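Local coordinates for protein peptidase M42 (Thaumarchaeota archaeon SCGC AB-539-E09, PDB 5DS0) that probably removes amino acids one at a time from the N termini of peptides, as a twelve-subunit TET aminopeptidase that binds two cobalt ions in each chain, at residues I73-S78 with T84-G89; E15-S20 with V102-K107; M109-I114 with V160-F165. All blocks are in the same frame, centred on the assembly; numbering follows the deposited sequence.

Overall arrangement
The chain leaves helix 2-15 through residues 15-20, which meet residues 102-107 in interaction 2 and so close a loop of some eighty residues. Interaction 1, the hairpin of 73-78 with 84-89, lies within that loop. Interaction 3 opens after interaction 2 has closed, joining 109-114 to 160-165, so these two follow in series and no loops cross. All three reach one closed antiparallel barrel: interaction 1 pairs two adjacent strands, interaction 2 ties on the loop between helices 2-15 and 24-34, and interaction 3 spans from strand 108-115 to the end of strand 158-161 and the loop after it. Interaction 2 touches both others: Leu88 packs on Pro19, and strand 100-105 pairs with 108-115 and 158-161.

Interaction 1: I73-S78 with T84-G89; sequences IVSSIS and TFNTLG
A classic beta bulge marks this antiparallel hairpin, Ser75 and Ser76 both facing Thr84 on the returning strand. Before the bulge the pairing is regular: Ile73 and Asn86 form a hydrogen-bonded pair, with Ile73 N to Asn86 O and Asn86 N to Ile73 O each 2.9 Å. Val74 and Phe85 make the non-hydrogen-bonded pair that follows, and their side chains diverge. The register then slips by one residue, and Thr84 spans the extra one, taking Ser75 N on its O at 2.9 Å and giving its N to Ser76 O at 3.0 Å. Both of these donors stand above the carbonyl plane of their acceptor.

The hydroxyls repeat the same three-way meeting. Thr84 OG1, set between its backbone N and carbonyl carbon (chi1 58°), is hydrogen-bonded to Ser75 OG at 2.5 Å and to Ser76 OG at 2.6 Å. Small serines suit the bulge, since each brings a hydroxyl to the threonine without bulk. Farther along, Ile73 CB meets Leu88 CD1 in an apolar contact, and Ile73 CG2 lies alongside Asn86 CB at 3.8 Å. The Asn86 amide instead turns to Gln294 of a second subunit, which also bonds Val74 O, while His250 of that subunit packs on Ser76 and Thr84. This is a bulged beta hairpin in the wall of a closed six-strand antiparallel barrel, whose face bearing Asn86 and the serines meets a second subunit.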
loop_
_atom_site.group_PDB
_atom_site.type_symbol
_atom_site.label_atom_id
_atom_site.label_comp_id
_atom_site.label_asym_id
_atom_site.label_seq_id
_atom_site.Cartn_x
_atom_site.Cartn_y
_atom_site.Cartn_z
ATOM N N ILE C 73 -24.449 -7.699 -26.869
ATOM C CA ILE C 73 -24.776 -7.012 -28.081
ATOM C C ILE C 73 -23.475 -6.519 -28.702
ATOM O O ILE C 73 -22.574 -6.076 -27.990
ATOM C CB ILE C 73 -25.754 -5.855 -27.791
ATOM C CG1 ILE C 73 -26.256 -5.228 -29.090
ATOM C CG2 ILE C 73 -25.118 -4.785 -26.906
ATOM C CD1 ILE C 73 -27.486 -4.375 -28.896
ATOM N N VAL C 74 -23.394 -6.566 -30.029
ATOM C CA VAL C 74 -22.177 -6.173 -30.732
ATOM C C VAL C 74 -22.001 -4.653 -30.654
ATOM O O VAL C 74 -22.893 -3.892 -31.033
ATOM C CB VAL C 74 -22.201 -6.598 -32.214
ATOM C CG1 VAL C 74 -20.939 -6.156 -32.924
ATOM C CG2 VAL C 74 -22.338 -8.097 -32.336
ATOM N N SER C 75 -20.841 -4.220 -30.162
ATOM C CA SER C 75 -20.553 -2.788 -30.013
ATOM C C SER C 75 -19.578 -2.253 -31.065
ATOM O O SER C 75 -19.510 -1.053 -31.266
ATOM C CB SER C 75 -20.052 -2.478 -28.596
ATOM O OG SER C 75 -18.758 -2.995 -28.356
ATOM N N SER C 76 -18.832 -3.141 -31.730
ATOM C CA SER C 76 -17.949 -2.752 -32.839
ATOM C C SER C 76 -17.307 -3.952 -33.500
ATOM O O SER C 76 -17.308 -5.050 -32.945
ATOM C CB SER C 76 -16.834 -1.834 -32.353
ATOM O OG SER C 76 -15.717 -2.570 -31.882
ATOM N N ILE C 77 -16.781 -3.732 -34.701
ATOM C CA ILE C 77 -15.906 -4.690 -35.363
ATOM C C ILE C 77 -14.524 -4.061 -35.436
ATOM O O ILE C 77 -14.359 -3.014 -36.034
ATOM C CB ILE C 77 -16.353 -5.034 -36.801
ATOM C CG1 ILE C 77 -17.719 -5.704 -36.808
ATOM C CG2 ILE C 77 -15.365 -5.969 -37.475
ATOM C CD1 ILE C 77 -18.848 -4.721 -37.013
ATOM N N SER C 78 -13.528 -4.719 -34.845
ATOM C CA SER C 78 -12.156 -4.224 -34.885
ATOM C C SER C 78 -11.557 -4.488 -36.256
ATOM O O SER C 78 -12.029 -5.348 -37.004
ATOM C CB SER C 78 -11.304 -4.892 -33.811
ATOM O OG SER C 78 -10.875 -6.175 -34.235
ATOM N N THR C 84 -16.232 -6.337 -30.398
ATOM C CA THR C 84 -16.393 -5.900 -29.014
ATOM C C THR C 84 -17.876 -5.998 -28.708
ATOM O O THR C 84 -18.699 -6.036 -29.615
ATOM C CB THR C 84 -15.930 -4.455 -28.799
ATOM O OG1 THR C 84 -16.674 -3.581 -29.662
ATOM C CG2 THR C 84 -14.451 -4.326 -29.110
ATOM N N PHE C 85 -18.225 -6.048 -27.430
ATOM C CA PHE C 85 -19.623 -6.212 -27.053
ATOM C C PHE C 85 -19.959 -5.464 -25.770
ATOM O O PHE C 85 -19.093 -5.262 -24.938
ATOM C CB PHE C 85 -19.940 -7.701 -26.874
ATOM C CG PHE C 85 -19.121 -8.373 -25.810
ATOM C CD1 PHE C 85 -19.529 -8.355 -24.482
ATOM C CD2 PHE C 85 -17.956 -9.011 -26.127
ATOM C CE1 PHE C 85 -18.771 -8.959 -23.496
ATOM C CE2 PHE C 85 -17.192 -9.626 -25.152
ATOM C CZ PHE C 85 -17.596 -9.601 -23.832
ATOM N N ASN C 86 -21.223 -5.107 -25.607
ATOM C CA ASN C 86 -21.732 -4.706 -24.313
ATOM C C ASN C 86 -22.590 -5.811 -23.758
ATOM O O ASN C 86 -23.135 -6.621 -24.511
ATOM C CB ASN C 86 -22.528 -3.429 -24.435
ATOM C CG ASN C 86 -21.634 -2.204 -24.486
ATOM O OD1 ASN C 86 -20.835 -1.992 -23.589
ATOM N ND2 ASN C 86 -21.763 -1.402 -25.533
ATOM N N THR C 87 -22.703 -5.853 -22.440
ATOM C CA THR C 87 -23.528 -6.849 -21.787
ATOM C C THR C 87 -24.976 -6.414 -21.779
ATOM O O THR C 87 -25.268 -5.220 -21.751
ATOM C CB THR C 87 -23.114 -7.060 -20.338
ATOM O OG1 THR C 87 -23.302 -5.858 -19.603
ATOM C CG2 THR C 87 -21.652 -7.478 -20.233
ATOM N N LEU C 88 -25.881 -7.388 -21.834
ATOM C CA LEU C 88 -27.316 -7.163 -21.690
ATOM C C LEU C 88 -27.747 -7.907 -20.459
ATOM O O LEU C 88 -27.960 -9.114 -20.503
ATOM C CB LEU C 88 -28.076 -7.693 -22.896
ATOM C CG LEU C 88 -27.773 -6.995 -24.216
ATOM C CD1 LEU C 88 -28.555 -7.629 -25.363
ATOM C CD2 LEU C 88 -28.095 -5.505 -24.131
ATOM N N GLY C 89 -27.870 -7.189 -19.351
ATOM C CA GLY C 89 -28.191 -7.803 -18.059
ATOM C C GLY C 89 -26.911 -7.995 -17.284
ATOM O O GLY C 89 -25.826 -7.781 -17.811
#

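Interaction 2: E15-S20 with V102-K107; sequences EAFGPS and VVRTCK
The ring of Phe17 overlaps the side chain of Arg104 along much of its length. Its far end meets the root of the arginine, Phe17 CZ lying 3.5 Å from Arg104 CB, while CD1 reaches the other end, 3.6 Å from Arg104 NH1. Between them Phe17 CE1 sits over the centre of the guanidinium, 3.8 Å from Arg104 CZ, the two planes inclined by 31°. The arginine lies over the ring because its chain bends at chi3 (65°), folding back after an extended start. At the ring's edge, near its plane, Phe17 CE2 approaches Val102 O at 3.7 Å. A broad aromatic ring suits this buried place, since it can cover both the aliphatic chain and the flat end of an arginine. With an alanine here, Arg104 CB would probably be left beside a gap and the guanidinium freer to turn. A salt bridge from Arg104 NH1 to Glu25 links the strand to helix 24-34. Phe17 thus packs the loop after helix 2-15 against the outside of the barrel, among Arg104 of strand 100-105, Val160 and Pro158 of strand 158-161, Met109 (selenomethionine in the crystal) of strand 108-115, and Glu25 of helix 24-34.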
loop_
_atom_site.group_PDB
_atom_site.type_symbol
_atom_site.label_atom_id
_atom_site.label_comp_id
_atom_site.label_asym_id
_atom_site.label_seq_id
_atom_site.Cartn_x
_atom_site.Cartn_y
_atom_site.Cartn_z
ATOM N N GLU C 15 -33.227 -23.489 -25.283
ATOM C CA GLU C 15 -32.302 -23.440 -26.410
ATOM C C GLU C 15 -32.576 -22.286 -27.371
ATOM O O GLU C 15 -31.755 -21.985 -28.217
ATOM C CB GLU C 15 -32.301 -24.770 -27.158
ATOM C CG GLU C 15 -31.550 -25.876 -26.422
ATOM C CD GLU C 15 -31.398 -27.142 -27.246
ATOM O OE1 GLU C 15 -32.072 -27.241 -28.303
ATOM O OE2 GLU C 15 -30.615 -28.039 -26.839
ATOM N N ALA C 16 -33.721 -21.631 -27.220
ATOM C CA ALA C 16 -34.103 -20.504 -28.074
ATOM C C ALA C 16 -33.210 -19.306 -27.904
ATOM O O ALA C 16 -32.617 -19.090 -26.845
ATOM C CB ALA C 16 -35.539 -20.096 -27.793
ATOM N N PHE C 17 -33.159 -18.498 -28.949
ATOM C CA PHE C 17 -32.437 -17.233 -28.936
ATOM C C PHE C 17 -33.355 -16.119 -28.434
ATOM O O PHE C 17 -34.356 -15.815 -29.092
ATOM C CB PHE C 17 -31.976 -16.928 -30.360
ATOM C CG PHE C 17 -31.065 -15.747 -30.475
ATOM C CD1 PHE C 17 -31.572 -14.454 -30.449
ATOM C CD2 PHE C 17 -29.708 -15.921 -30.654
ATOM C CE1 PHE C 17 -30.744 -13.363 -30.572
ATOM C CE2 PHE C 17 -28.867 -14.833 -30.775
ATOM C CZ PHE C 17 -29.387 -13.549 -30.729
ATOM N N GLY C 18 -33.015 -15.484 -27.306
ATOM C CA GLY C 18 -33.823 -14.364 -26.822
ATOM C C GLY C 18 -33.262 -13.519 -25.697
ATOM O O GLY C 18 -33.793 -13.538 -24.587
ATOM N N PRO C 19 -32.209 -12.739 -25.969
ATOM C CA PRO C 19 -31.648 -11.838 -24.957
ATOM C C PRO C 19 -32.523 -10.610 -24.780
ATOM O O PRO C 19 -33.382 -10.366 -25.620
ATOM C CB PRO C 19 -30.295 -11.454 -25.545
ATOM C CG PRO C 19 -30.484 -11.562 -27.015
ATOM C CD PRO C 19 -31.565 -12.574 -27.277
ATOM N N SER C 20 -32.295 -9.840 -23.716
ATOM C CA SER C 20 -33.132 -8.676 -23.427
ATOM C C SER C 20 -33.225 -7.769 -24.643
ATOM O O SER C 20 -32.208 -7.386 -25.205
ATOM C CB SER C 20 -32.595 -7.889 -22.236
ATOM O OG SER C 20 -32.511 -8.712 -21.091
ATOM N N VAL C 102 -23.224 -17.096 -29.647
ATOM C CA VAL C 102 -23.726 -17.030 -31.004
ATOM C C VAL C 102 -24.411 -15.680 -31.236
ATOM O O VAL C 102 -25.208 -15.216 -30.423
ATOM C CB VAL C 102 -24.635 -18.244 -31.345
ATOM C CG1 VAL C 102 -25.655 -18.510 -30.261
ATOM C CG2 VAL C 102 -25.345 -18.030 -32.662
ATOM N N VAL C 103 -24.083 -15.084 -32.374
ATOM C CA VAL C 103 -24.540 -13.772 -32.756
ATOM C C VAL C 103 -25.580 -13.941 -33.830
ATOM O O VAL C 103 -25.366 -14.707 -34.767
ATOM C CB VAL C 103 -23.390 -12.976 -33.386
ATOM C CG1 VAL C 103 -23.820 -11.554 -33.681
ATOM C CG2 VAL C 103 -22.174 -12.970 -32.481
ATOM N N ARG C 104 -26.690 -13.226 -33.727
ATOM C CA ARG C 104 -27.698 -13.282 -34.782
ATOM C C ARG C 104 -27.554 -12.109 -35.734
ATOM O O ARG C 104 -27.823 -10.968 -35.367
ATOM C CB ARG C 104 -29.113 -13.322 -34.218
ATOM C CG ARG C 104 -30.142 -13.646 -35.285
ATOM C CD ARG C 104 -31.545 -13.737 -34.719
ATOM N NE ARG C 104 -31.986 -12.444 -34.196
ATOM C CZ ARG C 104 -33.028 -12.268 -33.387
ATOM N NH1 ARG C 104 -33.765 -13.303 -33.001
ATOM N NH2 ARG C 104 -33.333 -11.048 -32.962
ATOM N N THR C 105 -27.102 -12.400 -36.950
ATOM C CA THR C 105 -26.946 -11.393 -37.991
ATOM C C THR C 105 -28.101 -11.488 -38.971
ATOM O O THR C 105 -28.941 -12.382 -38.864
ATOM C CB THR C 105 -25.627 -11.590 -38.770
ATOM O OG1 THR C 105 -25.651 -12.839 -39.466
ATOM C CG2 THR C 105 -24.447 -11.570 -37.825
ATOM N N CYS C 106 -28.145 -10.554 -39.917
ATOM C CA CYS C 106 -29.089 -10.633 -41.032
ATOM C C CYS C 106 -28.858 -11.901 -41.895
ATOM O O CYS C 106 -29.788 -12.402 -42.515
ATOM C CB CYS C 106 -29.004 -9.359 -41.891
ATOM S SG CYS C 106 -27.330 -8.952 -42.454
ATOM N N LYS C 107 -27.632 -12.423 -41.915
ATOM C CA LYS C 107 -27.317 -13.654 -42.653
ATOM C C LYS C 107 -27.497 -14.939 -41.850
ATOM O O LYS C 107 -27.258 -16.019 -42.379
ATOM C CB LYS C 107 -25.884 -13.598 -43.172
ATOM C CG LYS C 107 -25.656 -12.455 -44.146
ATOM C CD LYS C 107 -24.355 -12.625 -44.909
ATOM C CE LYS C 107 -24.174 -11.486 -45.897
ATOM N NZ LYS C 107 -22.806 -11.449 -46.491
#

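Interaction 3: M109-I114 with V160-F165; sequences MVHGII and VPWSPF
His111 and Trp162 form an offset edge-to-face (T-shaped) aromatic pair on the side of the antiparallel barrel, and they carry the whole contact between residues 109-114 and 160-165. In the barrel, strand 108-115 and strand 158-161 are not neighbours: strand 100-105 runs between them, so the two side chains reach across an intervening strand, and the CA atoms of His111 and Trp162 stand 8.4 Å apart.

The backbone part belongs to that middle strand. It pairs with one side through Val103 and Val110, and with the other through Val102 and Val160. With one strand between them, the two long flat side chains span the gap.

Other packing falls on the tryptophan. Within its own segment, Pro164 CD lies 3.8 Å above the plane of the Trp162 indole, so the proline ring two residues on lies against the indole's rim. Arg100 of strand 100-105 also touches it, and Pro164 of a third subunit packs against it, while Trp162 of that subunit packs in turn on Pro164 of this chain; the flat indole therefore serves both the fold and the assembly.

The aromatic interaction itself is a matter of the histidine's edge. With CG of His111 anti to the carbonyl carbon (chi1 -64°), the imidazole is carried toward the indole. The planes of the His111 ring and the five-membered ring of Trp162 stand nearly perpendicular. The leading atom is His111 CE1, a carbon whose C-H is probably somewhat polarised by its two nitrogens; it lies 3.9 Å from Trp162 CD1 and 4.1 Å from Trp162 NE1.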
loop_
_atom_site.group_PDB
_atom_site.type_symbol
_atom_site.label_atom_id
_atom_site.label_comp_id
_atom_site.label_asym_id
_atom_site.label_seq_id
_atom_site.Cartn_x
_atom_site.Cartn_y
_atom_site.Cartn_z
HETATM N N MSE C 109 -27.128 -17.219 -37.897
HETATM C CA MSE C 109 -26.341 -17.419 -36.680
HETATM C C MSE C 109 -24.878 -17.498 -36.986
HETATM O O MSE C 109 -24.451 -18.233 -37.857
HETATM C CB MSE C 109 -26.741 -18.711 -35.975
HETATM C CG MSE C 109 -28.191 -18.722 -35.500
HETATM SE SE MSE C 109 -28.608 -17.252 -34.231
HETATM C CE MSE C 109 -30.564 -17.474 -34.166
ATOM N N VAL C 110 -24.089 -16.739 -36.245
ATOM C CA VAL C 110 -22.640 -16.767 -36.368
ATOM C C VAL C 110 -22.012 -17.111 -35.022
ATOM O O VAL C 110 -22.239 -16.425 -34.037
ATOM C CB VAL C 110 -22.111 -15.401 -36.812
ATOM C CG1 VAL C 110 -20.583 -15.395 -36.837
ATOM C CG2 VAL C 110 -22.683 -15.034 -38.175
ATOM N N HIS C 111 -21.208 -18.166 -34.996
ATOM C CA HIS C 111 -20.625 -18.634 -33.751
ATOM C C HIS C 111 -19.327 -17.941 -33.451
ATOM O O HIS C 111 -18.603 -17.541 -34.352
ATOM C CB HIS C 111 -20.402 -20.134 -33.809
ATOM C CG HIS C 111 -21.667 -20.898 -33.930
ATOM N ND1 HIS C 111 -22.461 -21.188 -32.847
ATOM C CD2 HIS C 111 -22.312 -21.385 -35.011
ATOM C CE1 HIS C 111 -23.530 -21.851 -33.248
ATOM N NE2 HIS C 111 -23.462 -21.985 -34.557
ATOM N N GLY C 112 -19.041 -17.819 -32.162
ATOM C CA GLY C 112 -17.816 -17.203 -31.694
ATOM C C GLY C 112 -17.457 -17.583 -30.266
ATOM O O GLY C 112 -18.177 -18.340 -29.598
ATOM N N ILE C 113 -16.329 -17.050 -29.814
ATOM C CA ILE C 113 -15.768 -17.379 -28.529
ATOM C C ILE C 113 -15.380 -16.100 -27.830
ATOM O O ILE C 113 -14.743 -15.251 -28.426
ATOM C CB ILE C 113 -14.491 -18.194 -28.695
ATOM C CG1 ILE C 113 -14.767 -19.476 -29.467
ATOM C CG2 ILE C 113 -13.914 -18.557 -27.338
ATOM C CD1 ILE C 113 -13.510 -20.134 -29.992
ATOM N N ILE C 114 -15.732 -15.972 -26.554
ATOM C CA ILE C 114 -15.305 -14.813 -25.780
ATOM C C ILE C 114 -13.822 -14.964 -25.461
ATOM O O ILE C 114 -13.379 -16.013 -24.969
ATOM C CB ILE C 114 -16.109 -14.664 -24.492
ATOM C CG1 ILE C 114 -17.588 -14.458 -24.823
ATOM C CG2 ILE C 114 -15.601 -13.480 -23.697
ATOM C CD1 ILE C 114 -18.500 -14.388 -23.609
ATOM N N VAL C 160 -26.226 -14.294 -27.751
ATOM C CA VAL C 160 -26.562 -15.134 -26.608
ATOM C C VAL C 160 -25.503 -16.178 -26.348
ATOM O O VAL C 160 -24.719 -16.517 -27.231
ATOM C CB VAL C 160 -27.882 -15.898 -26.780
ATOM C CG1 VAL C 160 -29.049 -14.932 -26.871
ATOM C CG2 VAL C 160 -27.823 -16.819 -27.990
ATOM N N PRO C 161 -25.490 -16.708 -25.128
ATOM C CA PRO C 161 -24.659 -17.856 -24.836
ATOM C C PRO C 161 -25.056 -19.050 -25.691
ATOM O O PRO C 161 -26.228 -19.203 -26.018
ATOM C CB PRO C 161 -24.968 -18.144 -23.355
ATOM C CG PRO C 161 -25.506 -16.875 -22.804
ATOM C CD PRO C 161 -26.231 -16.237 -23.943
ATOM N N TRP C 162 -24.091 -19.904 -26.006
ATOM C CA TRP C 162 -24.373 -21.182 -26.642
ATOM C C TRP C 162 -24.356 -22.261 -25.585
ATOM O O TRP C 162 -23.327 -22.480 -24.950
ATOM C CB TRP C 162 -23.320 -21.486 -27.699
ATOM C CG TRP C 162 -23.641 -22.720 -28.472
ATOM C CD1 TRP C 162 -24.462 -22.813 -29.574
ATOM C CD2 TRP C 162 -23.172 -24.039 -28.204
ATOM N NE1 TRP C 162 -24.525 -24.111 -29.993
ATOM C CE2 TRP C 162 -23.740 -24.885 -29.175
ATOM C CE3 TRP C 162 -22.322 -24.591 -27.238
ATOM C CZ2 TRP C 162 -23.486 -26.262 -29.207
ATOM C CZ3 TRP C 162 -22.061 -25.956 -27.270
ATOM C CH2 TRP C 162 -22.645 -26.776 -28.250
ATOM N N SER C 163 -25.487 -22.935 -25.393
ATOM C CA SER C 163 -25.652 -23.860 -24.268
ATOM C C SER C 163 -26.790 -24.846 -24.466
ATOM O O SER C 163 -27.952 -24.512 -24.264
ATOM C CB SER C 163 -25.904 -23.060 -22.997
ATOM O OG SER C 163 -25.861 -23.898 -21.860
ATOM N N PRO C 164 -26.471 -26.073 -24.866
ATOM C CA PRO C 164 -27.517 -27.058 -25.139
ATOM C C PRO C 164 -28.243 -27.497 -23.892
ATOM O O PRO C 164 -27.677 -27.510 -22.798
ATOM C CB PRO C 164 -26.761 -28.250 -25.711
ATOM C CG PRO C 164 -25.411 -27.750 -26.066
ATOM C CD PRO C 164 -25.129 -26.594 -25.164
ATOM N N PHE C 165 -29.481 -27.910 -24.079
ATOM C CA PHE C 165 -30.291 -28.402 -22.995
ATOM C C PHE C 165 -30.200 -29.925 -22.886
ATOM O O PHE C 165 -30.300 -30.642 -23.892
ATOM C CB PHE C 165 -31.738 -28.005 -23.229
ATOM C CG PHE C 165 -32.667 -28.477 -22.154
ATOM C CD1 PHE C 165 -32.890 -27.698 -21.030
ATOM C CD2 PHE C 165 -33.310 -29.701 -22.263
ATOM C CE1 PHE C 165 -33.754 -28.128 -20.042
ATOM C CE2 PHE C 165 -34.165 -30.144 -21.276
ATOM C CZ PHE C 165 -34.393 -29.356 -20.168
#